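Side-chain contacts in pyocin S5 (Pseudomonas aeruginosa PAO1, PDB 6THK), which probably kills competing bacteria as a pore-forming bacteriocin that depolarises the cytoplasmic membrane: residues E129-S132 / S133-Y137; R162-L165 / E166-V169; Y172-D175 / S176-A180. The protein carries 1 engineered substitution. All coordinates share one frame; numbering follows the deposited sequence.

Contact 1: E129-S132 / S133-Y137; sequences EKQS and SLSIY. With ZN (zinc ion), chain F.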
loop_
_atom_site.group_PDB
_atom_site.type_symbol
_atom_site.label_atom_id
_atom_site.label_comp_id
_atom_site.label_asym_id
_atom_site.label_seq_id
_atom_site.Cartn_x
_atom_site.Cartn_y
_atom_site.Cartn_z
ATOM N N GLU A 129 -12.111 -33.610 -71.065
ATOM C CA GLU A 129 -11.114 -34.684 -71.129
ATOM C C GLU A 129 -11.726 -36.090 -71.229
ATOM O O GLU A 129 -11.106 -36.979 -71.811
ATOM C CB GLU A 129 -10.108 -34.579 -69.941
ATOM C CG GLU A 129 -10.431 -35.355 -68.664
ATOM C CD GLU A 129 -10.908 -34.571 -67.459
ATOM O OE1 GLU A 129 -11.141 -33.348 -67.590
ATOM O OE2 GLU A 129 -11.051 -35.186 -66.378
ATOM N N LYS A 130 -12.923 -36.290 -70.661
ATOM C CA LYS A 130 -13.559 -37.605 -70.628
ATOM C C LYS A 130 -14.634 -37.815 -71.697
ATOM O O LYS A 130 -15.225 -38.896 -71.753
ATOM C CB LYS A 130 -14.103 -37.882 -69.221
ATOM C CG LYS A 130 -13.003 -38.332 -68.273
ATOM C CD LYS A 130 -13.304 -37.966 -66.837
ATOM C CE LYS A 130 -12.171 -38.319 -65.903
ATOM N NZ LYS A 130 -12.475 -37.919 -64.502
ATOM N N GLN A 131 -14.856 -36.814 -72.564
ATOM C CA GLN A 131 -15.858 -36.889 -73.638
ATOM C C GLN A 131 -15.237 -37.128 -75.014
ATOM O O GLN A 131 -14.122 -36.669 -75.295
ATOM C CB GLN A 131 -16.695 -35.590 -73.714
ATOM C CG GLN A 131 -17.309 -35.072 -72.417
ATOM C CD GLN A 131 -18.116 -36.101 -71.676
ATOM O OE1 GLN A 131 -17.703 -36.588 -70.623
ATOM N NE2 GLN A 131 -19.292 -36.434 -72.199
ATOM N N SER A 132 -15.999 -37.785 -75.901
ATOM C CA SER A 132 -15.606 -37.991 -77.298
ATOM C C SER A 132 -15.870 -36.673 -78.020
ATOM O O SER A 132 -16.708 -35.890 -77.559
ATOM C CB SER A 132 -16.453 -39.091 -77.930
ATOM O OG SER A 132 -17.817 -38.718 -78.030
ATOM N N SER A 133 -15.203 -36.433 -79.153
ATOM C CA SER A 133 -15.430 -35.212 -79.938
ATOM C C SER A 133 -16.894 -35.077 -80.398
ATOM O O SER A 133 -17.371 -33.956 -80.561
ATOM C CB SER A 133 -14.464 -35.126 -81.118
ATOM O OG SER A 133 -14.299 -36.365 -81.788
ATOM N N LEU A 134 -17.617 -36.215 -80.539
ATOM C CA LEU A 134 -19.027 -36.237 -80.933
ATOM C C LEU A 134 -19.908 -35.862 -79.752
ATOM O O LEU A 134 -20.883 -35.134 -79.935
ATOM C CB LEU A 134 -19.440 -37.603 -81.539
ATOM C CG LEU A 134 -20.898 -37.753 -81.997
ATOM C CD1 LEU A 134 -21.198 -36.904 -83.235
ATOM C CD2 LEU A 134 -21.253 -39.202 -82.229
ATOM N N SER A 135 -19.569 -36.347 -78.546
ATOM C CA SER A 135 -20.289 -36.018 -77.319
ATOM C C SER A 135 -20.266 -34.494 -77.134
ATOM O O SER A 135 -21.327 -33.891 -77.006
ATOM C CB SER A 135 -19.657 -36.726 -76.121
ATOM O OG SER A 135 -20.169 -36.234 -74.893
ATOM N N ILE A 136 -19.070 -33.873 -77.239
ATOM C CA ILE A 136 -18.886 -32.429 -77.120
ATOM C C ILE A 136 -19.698 -31.696 -78.183
ATOM O O ILE A 136 -20.394 -30.731 -77.864
ATOM C CB ILE A 136 -17.380 -32.032 -77.116
ATOM C CG1 ILE A 136 -16.649 -32.643 -75.890
ATOM C CG2 ILE A 136 -17.236 -30.511 -77.123
ATOM C CD1 ILE A 136 -15.140 -32.602 -75.904
ATOM N N TYR A 137 -19.642 -32.181 -79.432
ATOM C CA TYR A 137 -20.380 -31.591 -80.543
ATOM C C TYR A 137 -21.889 -31.548 -80.299
ATOM O O TYR A 137 -22.510 -30.512 -80.543
ATOM C CB TYR A 137 -20.060 -32.329 -81.844
ATOM C CG TYR A 137 -20.907 -31.897 -83.023
ATOM C CD1 TYR A 137 -20.641 -30.709 -83.700
ATOM C CD2 TYR A 137 -21.967 -32.683 -83.473
ATOM C CE1 TYR A 137 -21.407 -30.314 -84.800
ATOM C CE2 TYR A 137 -22.752 -32.289 -84.556
ATOM C CZ TYR A 137 -22.465 -31.106 -85.220
ATOM O OH TYR A 137 -23.215 -30.728 -86.305
HETATM ZN ZN ZN F . -12.361 -33.675 -65.971
#
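Gln-131 lays its side chain across the first turn of helix 133-145, its CB resting on CG1 of Ile-136 at 3.7 Å and its amide reaching over to Ser-135. NE2 gives a hydrogen bond to Ser-135 OG (2.8 Å), with the hydroxyl tilted 18° out of the amide plane. The Gln-131 chain folds at chi2, which brings NE2 back over the helix start. Ser-132 is the N-cap: its OG accepts from Ser-135 N at 3.0 Å, with an N-H...O angle of 155°. Chi1 of 66° sets that hydroxyl between the backbone N and the carbonyl carbon, where it meets the amide of Ser-135 in the first turn. The Ser-132 carbonyl opens the helical pattern by accepting from Ile-136 N at 3.1 Å. Ile-136 and Ser-133 both lean on Ile-53 of helix 42-87, which seats the capped end against that long helix. Just upstream, the carboxylate of Glu-129 chelates a zinc ion through both oxygens, OE1 and OE2 each 2.0 Å from the metal, and Asp-127 is the other protein ligand. Glu-129 OE1 is also hydrogen-bonded to the hydroxyl of Tyr-172 from helix 157-212.

Contact 2: R162-L165 / E166-V169; sequences RDEL and ERAV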
loop_
_atom_site.group_PDB
_atom_site.type_symbol
_atom_site.label_atom_id
_atom_site.label_comp_id
_atom_site.label_asym_id
_atom_site.label_seq_id
_atom_site.Cartn_x
_atom_site.Cartn_y
_atom_site.Cartn_z
ATOM N N ARG A 162 -16.491 -20.951 -80.901
ATOM C CA ARG A 162 -15.491 -20.016 -80.360
ATOM C C ARG A 162 -15.731 -19.697 -78.875
ATOM O O ARG A 162 -14.807 -19.810 -78.064
ATOM C CB ARG A 162 -15.454 -18.721 -81.187
ATOM C CG ARG A 162 -14.156 -18.556 -81.959
ATOM C CD ARG A 162 -14.057 -17.177 -82.563
ATOM N NE ARG A 162 -14.248 -17.212 -84.011
ATOM C CZ ARG A 162 -14.626 -16.166 -84.737
ATOM N NH1 ARG A 162 -14.878 -15.001 -84.152
ATOM N NH2 ARG A 162 -14.766 -16.279 -86.049
ATOM N N ASP A 163 -16.997 -19.371 -78.527
ATOM C CA ASP A 163 -17.457 -19.049 -77.176
ATOM C C ASP A 163 -17.330 -20.233 -76.223
ATOM O O ASP A 163 -16.959 -20.046 -75.052
ATOM C CB ASP A 163 -18.901 -18.515 -77.216
ATOM C CG ASP A 163 -19.020 -17.161 -77.910
ATOM O OD1 ASP A 163 -17.977 -16.504 -78.113
ATOM O OD2 ASP A 163 -20.164 -16.734 -78.200
ATOM N N GLU A 164 -17.608 -21.453 -76.742
ATOM C CA GLU A 164 -17.540 -22.707 -76.002
ATOM C C GLU A 164 -16.109 -23.125 -75.697
ATOM O O GLU A 164 -15.867 -23.719 -74.650
ATOM C CB GLU A 164 -18.329 -23.809 -76.708
ATOM C CG GLU A 164 -19.814 -23.764 -76.392
ATOM C CD GLU A 164 -20.167 -23.634 -74.925
ATOM O OE1 GLU A 164 -19.926 -24.597 -74.165
ATOM O OE2 GLU A 164 -20.653 -22.555 -74.524
ATOM N N LEU A 165 -15.161 -22.782 -76.596
ATOM C CA LEU A 165 -13.738 -23.037 -76.403
ATOM C C LEU A 165 -13.167 -22.045 -75.385
ATOM O O LEU A 165 -12.263 -22.401 -74.627
ATOM C CB LEU A 165 -12.975 -22.979 -77.726
ATOM C CG LEU A 165 -13.261 -24.120 -78.705
ATOM C CD1 LEU A 165 -12.780 -23.783 -80.092
ATOM C CD2 LEU A 165 -12.659 -25.440 -78.231
ATOM N N GLU A 166 -13.719 -20.809 -75.334
ATOM C CA GLU A 166 -13.305 -19.809 -74.340
ATOM C C GLU A 166 -13.741 -20.308 -72.954
ATOM O O GLU A 166 -12.962 -20.240 -72.006
ATOM C CB GLU A 166 -13.920 -18.434 -74.644
ATOM C CG GLU A 166 -13.136 -17.274 -74.040
ATOM C CD GLU A 166 -13.887 -15.965 -73.851
ATOM O OE1 GLU A 166 -13.518 -15.206 -72.923
ATOM O OE2 GLU A 166 -14.832 -15.689 -74.627
ATOM N N ARG A 167 -14.964 -20.875 -72.873
ATOM C CA ARG A 167 -15.545 -21.464 -71.667
ATOM C C ARG A 167 -14.766 -22.719 -71.218
ATOM O O ARG A 167 -14.693 -22.983 -70.011
ATOM C CB ARG A 167 -17.033 -21.770 -71.882
ATOM C CG ARG A 167 -17.828 -21.883 -70.588
ATOM C CD ARG A 167 -19.312 -22.005 -70.814
ATOM N NE ARG A 167 -19.665 -23.283 -71.429
ATOM C CZ ARG A 167 -20.018 -24.368 -70.749
ATOM N NH1 ARG A 167 -20.061 -24.345 -69.422
ATOM N NH2 ARG A 167 -20.330 -25.484 -71.391
ATOM N N ALA A 168 -14.154 -23.463 -72.180
ATOM C CA ALA A 168 -13.317 -24.641 -71.898
ATOM C C ALA A 168 -12.016 -24.198 -71.210
ATOM O O ALA A 168 -11.550 -24.873 -70.298
ATOM C CB ALA A 168 -13.000 -25.393 -73.182
ATOM N N VAL A 169 -11.450 -23.047 -71.642
ATOM C CA VAL A 169 -10.252 -22.451 -71.037
ATOM C C VAL A 169 -10.639 -22.023 -69.626
ATOM O O VAL A 169 -9.978 -22.445 -68.675
ATOM C CB VAL A 169 -9.671 -21.288 -71.888
ATOM C CG1 VAL A 169 -8.710 -20.425 -71.081
ATOM C CG2 VAL A 169 -8.986 -21.825 -73.133
#
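Residues 162-169 run as unbroken helix, with i to i+4 bonds from Glu-166 N to Arg-162 O and from Arg-167 N to Asp-163 O, both 3.1 Å, and from Val-169 N to Leu-165 O at 3.2 Å. On this frame Glu-164 and Arg-167, three residues apart, lie side by side and point the same way. The guanidinium comes at the carboxylate side-on: NE and NH2 both close on the single oxygen OE1 of Glu-164, at 3.0 Å and 2.9 Å respectively. OE1 sits almost exactly in the guanidinium plane, at its edge, and takes the NH2 bond on its syn lone pair, with an N-H...O angle of 150°. NE meets the same oxygen on the syn side too, but somewhat out of the carboxylate plane. The two flat groups are turned 39° against each other, and the second oxygen, OE2, has just a weak bond to NE at 3.3 Å. The glutamate chain bends at chi2 and the arginine chain at chi3 (69°), turning the arginine head back toward the glutamate instead of letting it run on outward.

This is an i to i+3 salt bridge within helix 157-212, and both partners are buried. Arg-167 NH1 donates to the backbone carbonyls of Phe-120 and Pro-124, so the same guanidinium ties the helix to the end of helix 95-121 and the loop after it. Glu-164 packs its chain on Trp-140 and Ile-143 of helix 133-145, while Leu-165 fits against Pro-56, Val-57 and Ile-60 of helix 42-87. Asp-163 OD2 is hydrogen-bonded to the hydroxyl of Tyr-155. Ala-168 places its CB 3.4 Å from Leu-165 O, and the carboxylate of Glu-166 extends from the exposed side of the helix.

Contact 3: Y172-D175 / S176-A180; sequences YKQD and SLSEA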
loop_
_atom_site.group_PDB
_atom_site.type_symbol
_atom_site.label_atom_id
_atom_site.label_comp_id
_atom_site.label_asym_id
_atom_site.label_seq_id
_atom_site.Cartn_x
_atom_site.Cartn_y
_atom_site.Cartn_z
ATOM N N TYR A 172 -10.796 -24.987 -67.040
ATOM C CA TYR A 172 -9.493 -25.446 -66.568
ATOM C C TYR A 172 -8.734 -24.351 -65.802
ATOM O O TYR A 172 -7.868 -24.676 -64.994
ATOM C CB TYR A 172 -8.664 -26.058 -67.715
ATOM C CG TYR A 172 -9.233 -27.358 -68.244
ATOM C CD1 TYR A 172 -9.279 -28.501 -67.447
ATOM C CD2 TYR A 172 -9.712 -27.454 -69.549
ATOM C CE1 TYR A 172 -9.816 -29.699 -67.925
ATOM C CE2 TYR A 172 -10.221 -28.655 -70.049
ATOM C CZ TYR A 172 -10.281 -29.771 -69.229
ATOM O OH TYR A 172 -10.811 -30.947 -69.698
ATOM N N LYS A 173 -9.070 -23.063 -66.037
ATOM C CA LYS A 173 -8.478 -21.921 -65.334
ATOM C C LYS A 173 -9.029 -21.893 -63.912
ATOM O O LYS A 173 -8.243 -21.792 -62.966
ATOM C CB LYS A 173 -8.761 -20.592 -66.060
ATOM C CG LYS A 173 -7.799 -20.296 -67.210
ATOM C CD LYS A 173 -6.564 -19.505 -66.775
ATOM C CE LYS A 173 -5.569 -19.298 -67.897
ATOM N NZ LYS A 173 -6.066 -18.369 -68.949
ATOM N N GLN A 174 -10.362 -22.058 -63.750
ATOM C CA GLN A 174 -10.984 -22.085 -62.422
ATOM C C GLN A 174 -10.609 -23.329 -61.638
ATOM O O GLN A 174 -10.565 -23.275 -60.416
ATOM C CB GLN A 174 -12.511 -21.873 -62.475
ATOM C CG GLN A 174 -13.352 -23.018 -63.073
ATOM C CD GLN A 174 -13.591 -24.171 -62.120
ATOM O OE1 GLN A 174 -13.867 -23.994 -60.930
ATOM N NE2 GLN A 174 -13.452 -25.383 -62.626
ATOM N N ASP A 175 -10.347 -24.449 -62.325
ATOM C CA ASP A 175 -9.949 -25.690 -61.673
ATOM C C ASP A 175 -8.547 -25.565 -61.066
ATOM O O ASP A 175 -8.347 -25.956 -59.921
ATOM C CB ASP A 175 -10.015 -26.863 -62.658
ATOM C CG ASP A 175 -9.228 -28.072 -62.214
ATOM O OD1 ASP A 175 -9.688 -28.769 -61.281
ATOM O OD2 ASP A 175 -8.138 -28.311 -62.785
ATOM N N SER A 176 -7.580 -25.054 -61.835
ATOM C CA SER A 176 -6.218 -24.896 -61.346
ATOM C C SER A 176 -6.198 -23.816 -60.254
ATOM O O SER A 176 -5.636 -24.051 -59.188
ATOM C CB SER A 176 -5.251 -24.586 -62.487
ATOM O OG SER A 176 -5.593 -23.398 -63.180
ATOM N N LEU A 177 -6.905 -22.691 -60.466
ATOM C CA LEU A 177 -6.994 -21.627 -59.474
ATOM C C LEU A 177 -7.627 -22.084 -58.169
ATOM O O LEU A 177 -7.186 -21.632 -57.111
ATOM C CB LEU A 177 -7.716 -20.398 -60.011
ATOM C CG LEU A 177 -6.826 -19.256 -60.470
ATOM C CD1 LEU A 177 -7.582 -18.323 -61.369
ATOM C CD2 LEU A 177 -6.291 -18.468 -59.290
ATOM N N SER A 178 -8.621 -23.010 -58.230
ATOM C CA SER A 178 -9.275 -23.545 -57.032
ATOM C C SER A 178 -8.283 -24.280 -56.155
ATOM O O SER A 178 -8.334 -24.121 -54.937
ATOM C CB SER A 178 -10.438 -24.456 -57.388
ATOM O OG SER A 178 -11.626 -23.705 -57.557
ATOM N N GLU A 179 -7.364 -25.046 -56.768
ATOM C CA GLU A 179 -6.327 -25.782 -56.051
ATOM C C GLU A 179 -5.277 -24.817 -55.476
ATOM O O GLU A 179 -4.874 -24.969 -54.322
ATOM C CB GLU A 179 -5.665 -26.815 -56.980
ATOM C CG GLU A 179 -5.147 -28.053 -56.257
ATOM C CD GLU A 179 -6.198 -28.997 -55.693
ATOM O OE1 GLU A 179 -7.301 -29.099 -56.281
ATOM O OE2 GLU A 179 -5.911 -29.647 -54.660
ATOM N N ALA A 180 -4.867 -23.808 -56.270
ATOM C CA ALA A 180 -3.871 -22.812 -55.868
ATOM C C ALA A 180 -4.320 -22.034 -54.626
ATOM O O ALA A 180 -3.497 -21.756 -53.756
ATOM C CB ALA A 180 -3.585 -21.862 -57.020
#
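The carboxamide of Gln-174 and the carboxylate of Asp-175 are the flat side-chain groups nearest the following turn: OE1 of Gln-174 is 4.1 Å from Ser-178 OG, while OD2 of Asp-175 lies 3.4 Å from Ser-176 N at an angle too poor for a bond. The flat group that is gripped is the peptide carbonyl of Gln-174. Ser-178 N approaches its oxygen at 2.9 Å from above one face, 39° out of plane, and Ser-178 OG donates to the same oxygen at 3.1 Å from the opposite face.

Two residues earlier, Ser-176 also turns its hydroxyl on the preceding turn. With chi1 at 59°, its OG is 3.2 Å from Tyr-172 O and 3.1 Å from Lys-173 O; its one proton can serve either carbonyl, and the choice is not settled. Leu-177 lays CB 3.3 Å from Lys-173 O, which accepts from Leu-177 N. All of this lies on helix 157-212, where a coiled coil is predicted from residue 174 onward. Ser-176 and Ala-180 face helix 42-87 through Lys-68 and Ile-71, and Leu-177 and Ser-178 face helix 95-121 through Tyr-116 and Leu-113, so this length of helix packs between the two. Gln-174 NE2 bends back to Tyr-171 O.

Two serine hydroxyls thus spend their protons on their own helix, which probably eases the placing of these polar groups between packed helices. Asp-175 differs: its OD1 forms a salt bridge with Lys-68, and Glu-179 adds a long, weak ion pair to the same lysine, whose charge probably eases the nearness of the two carboxylates.

How the contacts relate
Contact 1 is a surface contact at the start of helix 133-145, whereas contacts 2 and 3 are partly buried and share helix 157-212, with centres 16 Å apart. All three lean on helix 42-87. Their chemistry follows their place: a capping serine and an amide-hydroxyl bond at a helix start in contact 1, a buried ion pair in the early turns of helix 157-212 in contact 2, and hydroxyls turned on backbone carbonyls in contact 3. Contacts 1 and 3, though 22 Å apart between centres, meet where Tyr-172 OH probably hydrogen-bonds Glu-129 OE1, placing the tyrosine in the second shell of the zinc ion. Contact 2 touches neither zinc ligand, its nearest atoms about 7 Å from contact 1.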